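Local coordinates for protein activated BY transcription factor SSRB (PDB 2WNW) that is a family 30 glycosyl hydrolase, an SsrB-activated Salmonella protein that joins a TIM barrel to a beta-sandwich domain, at residues E32-L37 and S386-N391; L392-G397 and V408-D413. All blocks are in the same frame, centred on the assembly; numbering follows the deposited sequence.

Contact 1. Residues E32-L37 and S386-N391; sequences ELISVL and SSSYDN
With chi1 of Tyr389 at 80°, CG sits in the crowded position between backbone N and carbonyl carbon, and the ring swings over the backbone of Glu32 at the end of an antiparallel strand pair in the beta sandwich. Glu32 places CG beside its own N (chi1 -68°) and runs extended from there, so the two side chains lie alongside and point the same way. The main touch is a CH-pi contact: Glu32 CA stands 3.3 Å from the centroid of the Tyr389 ring, almost on the ring normal, while Asp390 CB covers the opposite face nearer the rim. Beyond the ring, Tyr389 OH bonds Arg418 O, and the Glu32 carboxylate forms a salt bridge with Arg418.

Strand 33-37 pairs antiparallel with the end of strand 382-388. Ser35 and Ser387 make the hydrogen-bonded pair, Ser35 N to Ser387 O at 2.8 Å and Ser387 N to Ser35 O also at 2.8 Å. Their side chains share one face, where Ser387 OG bonds His274 of the second subunit; Ile34, Val36, Ser386 and Ser388 occupy the other. Where the strand gives way to the turn, Tyr389 N donates to Leu33 O over 2.9 Å, nearly along the C=O axis.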
ATOM      1  N   GLU A  32      13.378  -5.960  11.623  1.00 18.64           N
ATOM      2  CA  GLU A  32      13.088  -4.552  11.903  1.00 19.75           C
ATOM      3  C   GLU A  32      13.646  -3.575  10.882  1.00 18.98           C
ATOM      4  O   GLU A  32      14.081  -2.475  11.231  1.00 20.82           O
ATOM      5  CB  GLU A  32      13.599  -4.177  13.298  1.00 22.12           C
ATOM      6  CG  GLU A  32      12.833  -4.851  14.421  1.00 27.42           C
ATOM      7  CD  GLU A  32      13.309  -4.434  15.802  1.00 30.70           C
ATOM      8  OE1 GLU A  32      12.647  -4.815  16.786  1.00 33.99           O
ATOM      9  OE2 GLU A  32      14.339  -3.735  15.907  1.00 32.45           O
ATOM     10  N   LEU A  33      13.595  -3.961   9.616  1.00 16.76           N
ATOM     11  CA  LEU A  33      14.124  -3.126   8.552  1.00 17.00           C
ATOM     12  C   LEU A  33      13.152  -2.215   7.826  1.00 17.36           C
ATOM     13  O   LEU A  33      11.978  -2.528   7.662  1.00 14.68           O
ATOM     14  CB  LEU A  33      14.767  -3.995   7.473  1.00 17.24           C
ATOM     15  CG  LEU A  33      15.953  -4.903   7.790  1.00 16.66           C
ATOM     16  CD1 LEU A  33      16.336  -5.660   6.523  1.00 16.91           C
ATOM     17  CD2 LEU A  33      17.123  -4.067   8.289  1.00 17.10           C
ATOM     18  N   ILE A  34      13.675  -1.071   7.407  1.00 17.92           N
ATOM     19  CA  ILE A  34      12.945  -0.158   6.544  1.00 18.01           C
ATOM     20  C   ILE A  34      13.983  -0.107   5.437  1.00 18.06           C
ATOM     21  O   ILE A  34      15.016   0.552   5.565  1.00 20.24           O
ATOM     22  CB  ILE A  34      12.722   1.243   7.137  1.00 17.51           C
ATOM     23  CG1 ILE A  34      11.586   1.187   8.165  1.00 17.59           C
ATOM     24  CG2 ILE A  34      12.358   2.221   6.010  1.00 17.76           C
ATOM     25  CD1 ILE A  34      11.172   2.539   8.728  1.00 18.29           C
ATOM     26  N   SER A  35      13.735  -0.869   4.381  1.00 17.28           N
ATOM     27  CA  SER A  35      14.659  -0.948   3.261  1.00 18.14           C
ATOM     28  C   SER A  35      14.436   0.175   2.266  1.00 18.55           C
ATOM     29  O   SER A  35      13.299   0.473   1.901  1.00 18.65           O
ATOM     30  CB  SER A  35      14.498  -2.290   2.547  1.00 19.18           C
ATOM     31  OG  SER A  35      14.651  -3.369   3.452  1.00 22.07           O
ATOM     32  N   VAL A  36      15.526   0.799   1.834  1.00 18.36           N
ATOM     33  CA  VAL A  36      15.439   1.874   0.858  1.00 19.08           C
ATOM     34  C   VAL A  36      16.289   1.518  -0.354  1.00 18.73           C
ATOM     35  O   VAL A  36      17.418   1.038  -0.218  1.00 18.46           O
ATOM     36  CB  VAL A  36      15.905   3.231   1.449  1.00 20.84           C
ATOM     37  CG1 VAL A  36      15.003   3.624   2.606  1.00 21.52           C
ATOM     38  CG2 VAL A  36      17.354   3.145   1.912  1.00 19.33           C
ATOM     39  N   LEU A  37      15.725   1.727  -1.539  1.00 18.06           N
ATOM     40  CA  LEU A  37      16.422   1.436  -2.786  1.00 20.82           C
ATOM     41  C   LEU A  37      16.397   2.688  -3.652  1.00 20.35           C
ATOM     42  O   LEU A  37      15.595   2.803  -4.578  1.00 19.02           O
ATOM     43  CB  LEU A  37      15.749   0.274  -3.523  1.00 21.24           C
ATOM     44  CG  LEU A  37      15.788  -1.098  -2.845  1.00 22.22           C
ATOM     45  CD1 LEU A  37      14.793  -1.127  -1.697  1.00 22.82           C
ATOM     46  CD2 LEU A  37      15.454  -2.186  -3.859  1.00 22.77           C
ATOM     47  N   SER A 386      10.854   1.901  -1.372  1.00 16.43           N
ATOM     48  CA  SER A 386      11.249   1.578  -0.007  1.00 16.22           C
ATOM     49  C   SER A 386      10.176   0.667   0.576  1.00 17.10           C
ATOM     50  O   SER A 386       9.059   0.613   0.057  1.00 16.79           O
ATOM     51  CB  SER A 386      11.387   2.846   0.845  1.00 16.61           C
ATOM     52  OG  SER A 386      10.142   3.493   1.036  1.00 17.29           O
ATOM     53  N   SER A 387      10.519  -0.069   1.627  1.00 15.36           N
ATOM     54  CA  SER A 387       9.560  -0.962   2.266  1.00 14.96           C
ATOM     55  C   SER A 387       9.809  -1.025   3.766  1.00 15.58           C
ATOM     56  O   SER A 387      10.945  -0.885   4.230  1.00 16.56           O
ATOM     57  CB  SER A 387       9.629  -2.373   1.658  1.00 14.21           C
ATOM     58  OG  SER A 387      10.865  -3.016   1.926  1.00 15.90           O
ATOM     59  N   SER A 388       8.736  -1.239   4.521  1.00 15.66           N
ATOM     60  CA  SER A 388       8.823  -1.311   5.973  1.00 15.09           C
ATOM     61  C   SER A 388       8.400  -2.669   6.505  1.00 16.58           C
ATOM     62  O   SER A 388       7.446  -3.275   6.009  1.00 15.91           O
ATOM     63  CB  SER A 388       7.944  -0.236   6.609  1.00 14.34           C
ATOM     64  OG  SER A 388       7.923  -0.382   8.019  1.00 15.56           O
ATOM     65  N   TYR A 389       9.103  -3.128   7.536  1.00 15.43           N
ATOM     66  CA  TYR A 389       8.816  -4.413   8.156  1.00 16.35           C
ATOM     67  C   TYR A 389       7.497  -4.400   8.928  1.00 16.13           C
ATOM     68  O   TYR A 389       6.942  -5.457   9.234  1.00 16.21           O
ATOM     69  CB  TYR A 389       9.960  -4.793   9.104  1.00 14.01           C
ATOM     70  CG  TYR A 389       9.932  -4.121  10.468  1.00 15.41           C
ATOM     71  CD1 TYR A 389       9.396  -4.778  11.579  1.00 15.69           C
ATOM     72  CD2 TYR A 389      10.479  -2.851  10.658  1.00 14.23           C
ATOM     73  CE1 TYR A 389       9.412  -4.195  12.846  1.00 15.98           C
ATOM     74  CE2 TYR A 389      10.498  -2.254  11.927  1.00 15.98           C
ATOM     75  CZ  TYR A 389       9.967  -2.936  13.013  1.00 15.84           C
ATOM     76  OH  TYR A 389      10.021  -2.379  14.267  1.00 16.29           O
ATOM     77  N   ASP A 390       6.997  -3.203   9.224  1.00 15.61           N
ATOM     78  CA  ASP A 390       5.764  -3.044   9.997  1.00 16.71           C
ATOM     79  C   ASP A 390       5.015  -1.801   9.507  1.00 16.92           C
ATOM     80  O   ASP A 390       5.539  -0.690   9.579  1.00 15.80           O
ATOM     81  CB  ASP A 390       6.123  -2.890  11.484  1.00 16.93           C
ATOM     82  CG  ASP A 390       4.910  -2.919  12.404  1.00 19.36           C
ATOM     83  OD1 ASP A 390       3.817  -2.462  12.002  1.00 17.40           O
ATOM     84  OD2 ASP A 390       5.062  -3.383  13.558  1.00 21.07           O
ATOM     85  N   ASN A 391       3.792  -1.997   9.020  1.00 18.08           N
ATOM     86  CA  ASN A 391       2.971  -0.899   8.510  1.00 20.25           C
ATOM     87  C   ASN A 391       2.665   0.211   9.515  1.00 19.36           C
ATOM     88  O   ASN A 391       2.217   1.288   9.118  1.00 19.47           O
ATOM     89  CB  ASN A 391       1.650  -1.441   7.946  1.00 24.56           C
ATOM     90  CG  ASN A 391       1.776  -1.913   6.510  1.00 30.15           C
ATOM     91  OD1 ASN A 391       2.882  -2.046   5.976  1.00 32.87           O
ATOM     92  ND2 ASN A 391       0.636  -2.176   5.875  1.00 30.52           N
TER

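Contact 2. Residues L392-G397 and V408-D413; sequences LLEEVG and VVYNRD
Backbone hydrogen bonds define this antiparallel beta hairpin, a two-stranded unit of the beta-sandwich domain. Glu394 and Tyr410 form one hydrogen-bonded pair, with Tyr410 N reaching Glu394 O at 2.8 Å; Val396 and Val408 form the next, and Val408 N meets Val396 O almost straight (174°). Past the strand end, Arg412 N still donates to Leu392 O at 3.1 Å, carrying the pairing into the loop. There Asn411 makes an Asx turn: its OD1 accepts from Asp413 N, which stands above the carbonyl plane.

The polar side-chain contacts centre on Glu394. Its extended chain runs beside Tyr410, with the carboxylate turned 80° from the ring and OE1 at the ring edge, 3.7 Å from Tyr410 CD1. OE2 lies 3.2 Å from Arg412 CD, but its salt bridge to Arg412 NH1 is long, at 3.8 Å. A firmer partner for OE2 is His315 ND1, a hydrogen bond that helps fix the carboxylate.

Apolar contacts come next. Leu392 CD2 meets the Arg412 aliphatic chain at CG, 3.8 Å away, the two side chains crossing at about a right angle. On the face shared with Val409, Leu393 CD2 lies 3.8 Å from Asn411 CB.

Within the fold, the Glu394 and Tyr410 face looks onto helix 305-322, where Tyr410 OH hydrogen-bonds His311 ND1, while Val396 and Val408 touch Phe373 of helix 365-374. The opposite face packs Leu393 against strand 417-423 and sets Glu395 and Val409 on Ile34 of strand 33-37.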
ATOM      1  N   LEU A 392       2.877  -0.043  10.804  1.00 17.90           N
ATOM      2  CA  LEU A 392       2.626   0.979  11.817  1.00 15.81           C
ATOM      3  C   LEU A 392       3.756   1.998  11.755  1.00 16.54           C
ATOM      4  O   LEU A 392       3.615   3.131  12.213  1.00 15.75           O
ATOM      5  CB  LEU A 392       2.536   0.362  13.217  1.00 17.71           C
ATOM      6  CG  LEU A 392       1.317  -0.524  13.486  1.00 17.06           C
ATOM      7  CD1 LEU A 392       1.324  -0.957  14.943  1.00 20.58           C
ATOM      8  CD2 LEU A 392       0.030   0.236  13.174  1.00 19.93           C
ATOM      9  N   LEU A 393       4.891   1.577  11.206  1.00 16.10           N
ATOM     10  CA  LEU A 393       6.013   2.487  11.015  1.00 16.15           C
ATOM     11  C   LEU A 393       5.832   2.966   9.578  1.00 15.05           C
ATOM     12  O   LEU A 393       6.308   2.340   8.629  1.00 15.96           O
ATOM     13  CB  LEU A 393       7.353   1.760  11.183  1.00 18.40           C
ATOM     14  CG  LEU A 393       7.809   1.609  12.638  1.00 21.85           C
ATOM     15  CD1 LEU A 393       9.032   0.708  12.715  1.00 23.43           C
ATOM     16  CD2 LEU A 393       8.116   2.990  13.211  1.00 22.49           C
ATOM     17  N   GLU A 394       5.093   4.060   9.429  1.00 16.06           N
ATOM     18  CA  GLU A 394       4.806   4.637   8.123  1.00 16.47           C
ATOM     19  C   GLU A 394       6.044   5.329   7.586  1.00 16.95           C
ATOM     20  O   GLU A 394       6.742   6.027   8.319  1.00 18.80           O
ATOM     21  CB  GLU A 394       3.644   5.629   8.240  1.00 16.78           C
ATOM     22  CG  GLU A 394       2.343   4.978   8.716  1.00 22.66           C
ATOM     23  CD  GLU A 394       1.181   5.956   8.773  1.00 23.54           C
ATOM     24  OE1 GLU A 394       1.179   6.928   7.992  1.00 29.53           O
ATOM     25  OE2 GLU A 394       0.265   5.750   9.586  1.00 25.53           O
ATOM     26  N   GLU A 395       6.316   5.143   6.302  1.00 15.94           N
ATOM     27  CA  GLU A 395       7.501   5.741   5.714  1.00 17.30           C
ATOM     28  C   GLU A 395       7.419   5.952   4.213  1.00 16.08           C
ATOM     29  O   GLU A 395       6.723   5.227   3.506  1.00 16.20           O
ATOM     30  CB  GLU A 395       8.715   4.859   6.025  1.00 17.06           C
ATOM     31  CG  GLU A 395       8.605   3.409   5.512  1.00 19.67           C
ATOM     32  CD  GLU A 395       8.833   3.283   4.013  1.00 22.56           C
ATOM     33  OE1 GLU A 395       9.632   4.074   3.470  1.00 23.04           O
ATOM     34  OE2 GLU A 395       8.235   2.384   3.375  1.00 20.80           O
ATOM     35  N   VAL A 396       8.140   6.963   3.737  1.00 15.59           N
ATOM     36  CA  VAL A 396       8.213   7.256   2.311  1.00 15.43           C
ATOM     37  C   VAL A 396       9.514   8.014   2.076  1.00 16.06           C
ATOM     38  O   VAL A 396       9.889   8.874   2.873  1.00 16.94           O
ATOM     39  CB  VAL A 396       7.004   8.089   1.814  1.00 14.13           C
ATOM     40  CG1 VAL A 396       6.977   9.455   2.479  1.00 14.88           C
ATOM     41  CG2 VAL A 396       7.061   8.222   0.292  1.00 15.77           C
ATOM     42  N   GLY A 397      10.214   7.674   1.000  1.00 17.18           N
ATOM     43  CA  GLY A 397      11.474   8.332   0.709  1.00 16.87           C
ATOM     44  C   GLY A 397      11.493   9.014  -0.640  1.00 16.29           C
ATOM     45  O   GLY A 397      10.706   8.683  -1.526  1.00 15.32           O
ATOM     46  N   VAL A 408      11.236   9.919   5.260  1.00 16.19           N
ATOM     47  CA  VAL A 408      10.347  10.360   6.331  1.00 15.40           C
ATOM     48  C   VAL A 408       9.782   9.108   7.004  1.00 16.12           C
ATOM     49  O   VAL A 408       9.291   8.207   6.327  1.00 16.04           O
ATOM     50  CB  VAL A 408       9.165  11.200   5.784  1.00 15.87           C
ATOM     51  CG1 VAL A 408       8.255  11.616   6.928  1.00 17.15           C
ATOM     52  CG2 VAL A 408       9.687  12.428   5.055  1.00 16.35           C
ATOM     53  N   VAL A 409       9.877   9.048   8.329  1.00 14.24           N
ATOM     54  CA  VAL A 409       9.364   7.907   9.081  1.00 15.00           C
ATOM     55  C   VAL A 409       8.484   8.432  10.207  1.00 15.44           C
ATOM     56  O   VAL A 409       8.874   9.344  10.938  1.00 15.82           O
ATOM     57  CB  VAL A 409      10.504   7.056   9.703  1.00 15.54           C
ATOM     58  CG1 VAL A 409       9.909   5.863  10.454  1.00 16.01           C
ATOM     59  CG2 VAL A 409      11.455   6.571   8.612  1.00 16.22           C
ATOM     60  N   TYR A 410       7.297   7.849  10.335  1.00 15.28           N
ATOM     61  CA  TYR A 410       6.331   8.243  11.354  1.00 14.71           C
ATOM     62  C   TYR A 410       5.830   7.001  12.091  1.00 14.66           C
ATOM     63  O   TYR A 410       5.336   6.054  11.471  1.00 14.98           O
ATOM     64  CB  TYR A 410       5.158   8.976  10.686  1.00 14.91           C
ATOM     65  CG  TYR A 410       3.893   9.047  11.516  1.00 15.02           C
ATOM     66  CD1 TYR A 410       2.673   8.612  10.991  1.00 16.02           C
ATOM     67  CD2 TYR A 410       3.912   9.532  12.824  1.00 14.42           C
ATOM     68  CE1 TYR A 410       1.506   8.657  11.749  1.00 16.18           C
ATOM     69  CE2 TYR A 410       2.749   9.583  13.591  1.00 15.10           C
ATOM     70  CZ  TYR A 410       1.553   9.143  13.047  1.00 16.44           C
ATOM     71  OH  TYR A 410       0.407   9.181  13.803  1.00 18.25           O
ATOM     72  N   ASN A 411       5.972   7.007  13.411  1.00 14.54           N
ATOM     73  CA  ASN A 411       5.537   5.884  14.237  1.00 15.69           C
ATOM     74  C   ASN A 411       4.137   6.133  14.797  1.00 15.64           C
ATOM     75  O   ASN A 411       3.975   6.899  15.748  1.00 14.32           O
ATOM     76  CB  ASN A 411       6.529   5.670  15.391  1.00 15.68           C
ATOM     77  CG  ASN A 411       6.049   4.629  16.381  1.00 16.21           C
ATOM     78  OD1 ASN A 411       5.263   3.750  16.027  1.00 15.35           O
ATOM     79  ND2 ASN A 411       6.524   4.714  17.626  1.00 15.72           N
ATOM     80  N   ARG A 412       3.126   5.481  14.221  1.00 16.10           N
ATOM     81  CA  ARG A 412       1.759   5.678  14.698  1.00 17.38           C
ATOM     82  C   ARG A 412       1.412   4.777  15.880  1.00 17.62           C
ATOM     83  O   ARG A 412       0.328   4.892  16.452  1.00 18.78           O
ATOM     84  CB  ARG A 412       0.740   5.460  13.565  1.00 19.38           C
ATOM     85  CG  ARG A 412       0.562   4.017  13.127  1.00 19.92           C
ATOM     86  CD  ARG A 412      -0.520   3.885  12.059  1.00 23.46           C
ATOM     87  NE  ARG A 412      -1.836   4.302  12.543  1.00 22.43           N
ATOM     88  CZ  ARG A 412      -2.936   4.315  11.794  1.00 24.48           C
ATOM     89  NH1 ARG A 412      -2.881   3.935  10.524  1.00 23.28           N
ATOM     90  NH2 ARG A 412      -4.090   4.714  12.308  1.00 24.00           N
ATOM     91  N   ASP A 413       2.331   3.889  16.251  1.00 17.22           N
ATOM     92  CA  ASP A 413       2.103   2.981  17.372  1.00 16.95           C
ATOM     93  C   ASP A 413       2.058   3.820  18.649  1.00 18.62           C
ATOM     94  O   ASP A 413       2.543   4.955  18.672  1.00 17.96           O
ATOM     95  CB  ASP A 413       3.238   1.952  17.469  1.00 16.73           C
ATOM     96  CG  ASP A 413       2.813   0.658  18.163  1.00 20.01           C
ATOM     97  OD1 ASP A 413       1.759   0.643  18.837  1.00 19.35           O
ATOM     98  OD2 ASP A 413       3.544  -0.349  18.034  1.00 18.96           O
TER

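How the contacts relate
Contact 1 and contact 2 are consecutive steps of one beta sheet, their centres about 10 Å apart. Strand 382-388 leads through the turn at 389-392 into strand 393-399, its antiparallel neighbour, so contact 1 pairs the first of these with strand 33-37 from far earlier in the chain, and contact 2 pairs the second with 405-411. Side chains join the two: Ser386 OG lies 2.6 Å from Glu395 OE1, and Ser388 OG 3.2 Å from Leu393 O, both probable hydrogen bonds. Glu395 OE2 also forms a salt bridge with Lys322 of helix 305-322. Both contacts touch the second subunit, contact 1 more extensively, and both are strand pairings within the sheet of the sandwich domain.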